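Local coordinates for protein alpha-fucosidase (Bifidobacterium bifidum, PDB 2EAB) that acts as a 1,2-alpha-L-fucosidase, probably hydrolysing the bond to terminal fucose, and is represented here by its catalytic portion with bound calcium, at residues A[57-62]-A[278-283]; A[215-220]-A[240-245]. One frame throughout, in Å; residues are numbered along the deposited sequence.

In the fold
From the N terminus, the chain passes at 57-62, whose first residue Gly57 belongs to the calcium site, through the second strand of one sheet of the N-terminal beta-sandwich, and reaches the outermost strand 217-225 of the other sheet much later. From there it meanders through strand 228-235 into strand 241-250, and contact 2 closes this short loop of some twenty residues across the middle strand. The chain returns in strand 273-282, where contact 1 closes a far longer loop that contains contact 2 entirely. Contact 1 joins the two sheets face to face, while contact 2 ties strands within one. The two meet along paired strands 273-282 and 241-250; just beyond, Asp283 OD1 probably hydrogen-bonds Leu241 N (2.8 Å).

Contact 1 (A[57-62]-A[278-283]); sequences GKIGGT and IAAATD
Ile59 and Ala280 mark the closest approach of the two backbones, their CA atoms 7.2 Å apart, a separation spanned chiefly by the side chain of Ile59. Strands 59-63 and 273-282 belong to the two facing antiparallel sheets of a beta-sandwich, the fold of the N-terminal domain in this glycoside hydrolase family, and the contact is a small patch of its interior, burying 112 Å² in all. Ile59 supplies most of it. With chi1 at 55°, its CG1 is set between the backbone N and the carbonyl carbon and CG2 lies beside the N, a rotation that points the two branches at different residues of the opposing strand. CG2 comes up against the methyl of Ala280, Ile59 CG2 to Ala280 CB being 4.2 Å, and grazes that residue's carbonyl oxygen as well. Ile278 also directs its side chain toward the facing sheet, yet its CG2 stays 5.7 Å from Ile59 CD1. Phe74, from the strand beside 59-63, touches Ile59, Ile278 and Ala280, and Met191 packs on both isoleucines. On the other face of strand 273-282, Ala279 and Ala281 pack against helix 297-314, Ala279 on Val307 and Val308 and Ala281 on Arg303 and Val304. The start of 57-62 leads into the metal site: Gly57, with Glu77, Ser386 and Leu393, belongs to the calcium site, whose bound ion lies about 10 Å from the side chain of Ile59. The positive phi of Gly57 (88°) would press a CB onto the preceding carbonyl oxygen. The longer branch of Ile59 continues fully extended (chi2 176°) and ends with CD1 in van der Waals contact with the backbone of the other strand, 3.8 Å from Ile278 O.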
loop_
_atom_site.group_PDB
_atom_site.type_symbol
_atom_site.label_atom_id
_atom_site.label_comp_id
_atom_site.label_asym_id
_atom_site.label_seq_id
_atom_site.Cartn_x
_atom_site.Cartn_y
_atom_site.Cartn_z
ATOM N N GLY A 57 -5.734 -3.259 -12.458
ATOM C CA GLY A 57 -4.347 -3.307 -11.997
ATOM C C GLY A 57 -3.371 -2.629 -12.940
ATOM O O GLY A 57 -2.212 -2.395 -12.571
ATOM N N LYS A 58 -3.832 -2.324 -14.155
ATOM C CA LYS A 58 -2.966 -1.783 -15.202
ATOM C C LYS A 58 -3.547 -0.509 -15.806
ATOM O O LYS A 58 -2.914 0.543 -15.753
ATOM C CB LYS A 58 -2.675 -2.840 -16.263
ATOM C CG LYS A 58 -1.936 -4.047 -15.698
ATOM C CD LYS A 58 -1.629 -5.075 -16.751
ATOM C CE LYS A 58 -2.800 -6.007 -16.979
ATOM N NZ LYS A 58 -2.485 -6.937 -18.087
ATOM N N ILE A 59 -4.748 -0.597 -16.371
ATOM C CA ILE A 59 -5.491 0.593 -16.770
ATOM C C ILE A 59 -6.558 0.912 -15.733
ATOM O O ILE A 59 -7.084 0.018 -15.060
ATOM C CB ILE A 59 -6.112 0.487 -18.192
ATOM C CG1 ILE A 59 -6.995 -0.762 -18.335
ATOM C CG2 ILE A 59 -5.013 0.547 -19.255
ATOM C CD1 ILE A 59 -7.706 -0.866 -19.677
ATOM N N GLY A 60 -6.859 2.199 -15.604
ATOM C CA GLY A 60 -7.849 2.657 -14.655
ATOM C C GLY A 60 -8.673 3.794 -15.208
ATOM O O GLY A 60 -8.217 4.557 -16.068
ATOM N N GLY A 61 -9.894 3.899 -14.700
ATOM C CA GLY A 61 -10.753 5.032 -14.979
ATOM C C GLY A 61 -11.279 5.640 -13.700
ATOM O O GLY A 61 -11.360 4.969 -12.666
ATOM N N THR A 62 -11.624 6.919 -13.773
ATOM C CA THR A 62 -12.351 7.604 -12.715
ATOM C C THR A 62 -13.536 8.315 -13.360
ATOM O O THR A 62 -13.363 9.212 -14.192
ATOM C CB THR A 62 -11.461 8.574 -11.896
ATOM O OG1 THR A 62 -10.364 9.035 -12.696
ATOM C CG2 THR A 62 -10.917 7.883 -10.640
ATOM N N ILE A 278 -11.738 -0.419 -24.784
ATOM C CA ILE A 278 -10.652 0.541 -24.632
ATOM C C ILE A 278 -9.421 -0.178 -24.098
ATOM O O ILE A 278 -9.485 -0.862 -23.071
ATOM C CB ILE A 278 -11.046 1.688 -23.670
ATOM C CG1 ILE A 278 -12.310 2.404 -24.170
ATOM C CG2 ILE A 278 -9.893 2.674 -23.509
ATOM C CD1 ILE A 278 -13.353 2.639 -23.093
ATOM N N ALA A 279 -8.303 -0.031 -24.802
ATOM C CA ALA A 279 -7.040 -0.597 -24.343
ATOM C C ALA A 279 -5.933 0.434 -24.464
ATOM O O ALA A 279 -6.033 1.378 -25.252
ATOM C CB ALA A 279 -6.693 -1.848 -25.126
ATOM N N ALA A 280 -4.873 0.253 -23.680
ATOM C CA ALA A 280 -3.725 1.143 -23.725
ATOM C C ALA A 280 -2.484 0.404 -23.270
ATOM O O ALA A 280 -2.569 -0.552 -22.489
ATOM C CB ALA A 280 -3.958 2.365 -22.858
ATOM N N ALA A 281 -1.333 0.849 -23.759
ATOM C CA ALA A 281 -0.051 0.280 -23.369
ATOM C C ALA A 281 1.076 1.235 -23.684
ATOM O O ALA A 281 0.936 2.148 -24.511
ATOM C CB ALA A 281 0.196 -1.034 -24.082
ATOM N N THR A 282 2.200 0.999 -23.014
ATOM C CA THR A 282 3.464 1.626 -23.349
ATOM C C THR A 282 4.476 0.522 -23.631
ATOM O O THR A 282 4.178 -0.668 -23.449
ATOM C CB THR A 282 4.020 2.494 -22.197
ATOM O OG1 THR A 282 4.555 1.646 -21.174
ATOM C CG2 THR A 282 2.954 3.412 -21.607
ATOM N N ASP A 283 5.673 0.925 -24.050
ATOM C CA ASP A 283 6.798 0.002 -24.170
ATOM C C ASP A 283 7.671 -0.049 -22.906
ATOM O O ASP A 283 8.823 -0.472 -22.969
ATOM C CB ASP A 283 7.640 0.311 -25.423
ATOM C CG ASP A 283 8.384 1.634 -25.335
ATOM O OD1 ASP A 283 7.938 2.540 -24.604
ATOM O OD2 ASP A 283 9.420 1.770 -26.027
#

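Contact 2 (A[215-220]-A[240-245])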
loop_
_atom_site.group_PDB
_atom_site.type_symbol
_atom_site.label_atom_id
_atom_site.label_comp_id
_atom_site.label_asym_id
_atom_site.label_seq_id
_atom_site.Cartn_x
_atom_site.Cartn_y
_atom_site.Cartn_z
ATOM N N TYR A 215 2.010 17.323 -20.271
ATOM C CA TYR A 215 3.292 16.674 -20.486
ATOM C C TYR A 215 3.764 16.836 -21.923
ATOM O O TYR A 215 2.953 16.903 -22.849
ATOM C CB TYR A 215 3.284 15.209 -20.045
ATOM C CG TYR A 215 2.286 14.252 -20.670
ATOM C CD1 TYR A 215 2.540 13.632 -21.890
ATOM C CD2 TYR A 215 1.132 13.879 -19.975
ATOM C CE1 TYR A 215 1.645 12.696 -22.423
ATOM C CE2 TYR A 215 0.236 12.948 -20.495
ATOM C CZ TYR A 215 0.495 12.361 -21.718
ATOM O OH TYR A 215 -0.379 11.435 -22.240
ATOM N N SER A 216 5.080 16.912 -22.109
ATOM C CA SER A 216 5.618 17.071 -23.458
ATOM C C SER A 216 5.505 15.774 -24.250
ATOM O O SER A 216 5.514 14.670 -23.685
ATOM C CB SER A 216 7.059 17.587 -23.443
ATOM O OG SER A 216 7.955 16.621 -22.922
ATOM N N LYS A 217 5.385 15.923 -25.565
ATOM C CA LYS A 217 5.111 14.809 -26.458
ATOM C C LYS A 217 5.922 14.954 -27.723
ATOM O O LYS A 217 6.254 16.069 -28.141
ATOM C CB LYS A 217 3.628 14.781 -26.836
ATOM C CG LYS A 217 2.672 14.741 -25.657
ATOM C CD LYS A 217 1.244 15.012 -26.101
ATOM C CE LYS A 217 0.283 15.076 -24.923
ATOM N NZ LYS A 217 0.534 16.225 -24.018
ATOM N N THR A 218 6.238 13.820 -28.329
ATOM C CA THR A 218 6.849 13.802 -29.647
ATOM C C THR A 218 6.018 12.925 -30.570
ATOM O O THR A 218 5.680 11.790 -30.219
ATOM C CB THR A 218 8.304 13.284 -29.607
ATOM O OG1 THR A 218 8.315 11.897 -29.287
ATOM C CG2 THR A 218 9.112 14.015 -28.566
ATOM N N GLY A 219 5.678 13.470 -31.736
ATOM C CA GLY A 219 5.013 12.722 -32.796
ATOM C C GLY A 219 3.671 12.102 -32.461
ATOM O O GLY A 219 3.338 11.045 -32.996
ATOM N N GLU A 220 2.893 12.745 -31.594
ATOM C CA GLU A 220 1.564 12.225 -31.283
ATOM C C GLU A 220 0.603 12.416 -32.447
ATOM O O GLU A 220 0.561 13.485 -33.063
ATOM C CB GLU A 220 0.966 12.862 -30.028
ATOM C CG GLU A 220 -0.299 12.133 -29.577
ATOM C CD GLU A 220 -1.055 12.851 -28.490
ATOM O OE1 GLU A 220 -0.816 12.538 -27.306
ATOM O OE2 GLU A 220 -1.893 13.721 -28.814
ATOM N N LEU A 240 9.406 7.279 -24.070
ATOM C CA LEU A 240 8.479 6.169 -23.807
ATOM C C LEU A 240 7.332 6.192 -24.816
ATOM O O LEU A 240 6.696 7.224 -25.006
ATOM C CB LEU A 240 7.917 6.255 -22.387
ATOM C CG LEU A 240 7.120 5.041 -21.903
ATOM C CD1 LEU A 240 8.046 3.881 -21.574
ATOM C CD2 LEU A 240 6.285 5.405 -20.690
ATOM N N LEU A 241 7.082 5.059 -25.464
ATOM C CA LEU A 241 6.004 4.960 -26.447
ATOM C C LEU A 241 4.683 4.713 -25.754
ATOM O O LEU A 241 4.619 3.954 -24.793
ATOM C CB LEU A 241 6.262 3.825 -27.438
ATOM C CG LEU A 241 7.573 3.861 -28.223
ATOM C CD1 LEU A 241 7.736 2.592 -29.039
ATOM C CD2 LEU A 241 7.636 5.087 -29.122
ATOM N N TYR A 242 3.631 5.358 -26.243
ATOM C CA TYR A 242 2.292 5.128 -25.715
ATOM C C TYR A 242 1.275 4.992 -26.841
ATOM O O TYR A 242 1.431 5.583 -27.915
ATOM C CB TYR A 242 1.881 6.216 -24.714
ATOM C CG TYR A 242 1.793 7.618 -25.282
ATOM C CD1 TYR A 242 0.614 8.084 -25.865
ATOM C CD2 TYR A 242 2.883 8.484 -25.215
ATOM C CE1 TYR A 242 0.527 9.377 -26.384
ATOM C CE2 TYR A 242 2.805 9.775 -25.727
ATOM C CZ TYR A 242 1.629 10.215 -26.307
ATOM O OH TYR A 242 1.578 11.494 -26.808
ATOM N N ASN A 243 0.232 4.211 -26.580
ATOM C CA ASN A 243 -0.787 3.899 -27.567
ATOM C C ASN A 243 -2.075 3.546 -26.837
ATOM O O ASN A 243 -2.080 2.685 -25.952
ATOM C CB ASN A 243 -0.315 2.728 -28.445
ATOM C CG ASN A 243 -1.251 2.435 -29.613
ATOM O OD1 ASN A 243 -2.394 2.027 -29.423
ATOM N ND2 ASN A 243 -0.749 2.615 -30.832
ATOM N N SER A 244 -3.157 4.232 -27.189
ATOM C CA SER A 244 -4.478 3.868 -26.697
ATOM C C SER A 244 -5.457 3.774 -27.858
ATOM O O SER A 244 -5.334 4.501 -28.855
ATOM C CB SER A 244 -4.975 4.863 -25.650
ATOM O OG SER A 244 -5.283 6.120 -26.227
ATOM N N GLN A 245 -6.419 2.865 -27.728
ATOM C CA GLN A 245 -7.409 2.628 -28.774
ATOM C C GLN A 245 -8.788 2.415 -28.192
ATOM O O GLN A 245 -8.937 1.769 -27.149
ATOM C CB GLN A 245 -7.010 1.428 -29.635
ATOM C CG GLN A 245 -5.754 1.677 -30.454
ATOM C CD GLN A 245 -5.293 0.483 -31.246
ATOM O OE1 GLN A 245 -6.093 -0.258 -31.823
ATOM N NE2 GLN A 245 -3.980 0.296 -31.296
#
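Tyr242 has its CG between the backbone N and the carbonyl carbon (chi1 63°), which swings the ring toward 215-220, while Glu220, with CG opposite its backbone N (chi1 -170°), extends to meet the phenol end. Tyr242 OH donates to Glu220 OE1 at 2.7 Å, reaching the oxygen on its anti side and 22° out of the carboxylate plane. OE1 itself lies in the plane of the ring, at its edge, and the two flat groups stand nearly perpendicular. The bond joins next-but-one strands of an antiparallel sheet: strand 228-235 runs between them and pairs with Tyr242 through the backbone of Gly233. Thr211 OG1 also hydrogen-bonds OE1, so an alanine in place of Glu220 would probably leave both hydroxyls without this acceptor and the tyrosine ring less firmly held. Lys217 crosses the phenol end at about a right angle, its CD 3.6 Å from Tyr242 OH. Its ammonium then bends back to its own segment, where NZ donates to Tyr215 O at 2.8 Å, in the carbonyl plane, and also to Asn212 O. There NZ sits 3.9 Å above the Tyr215 ring plane, displaced toward the rim.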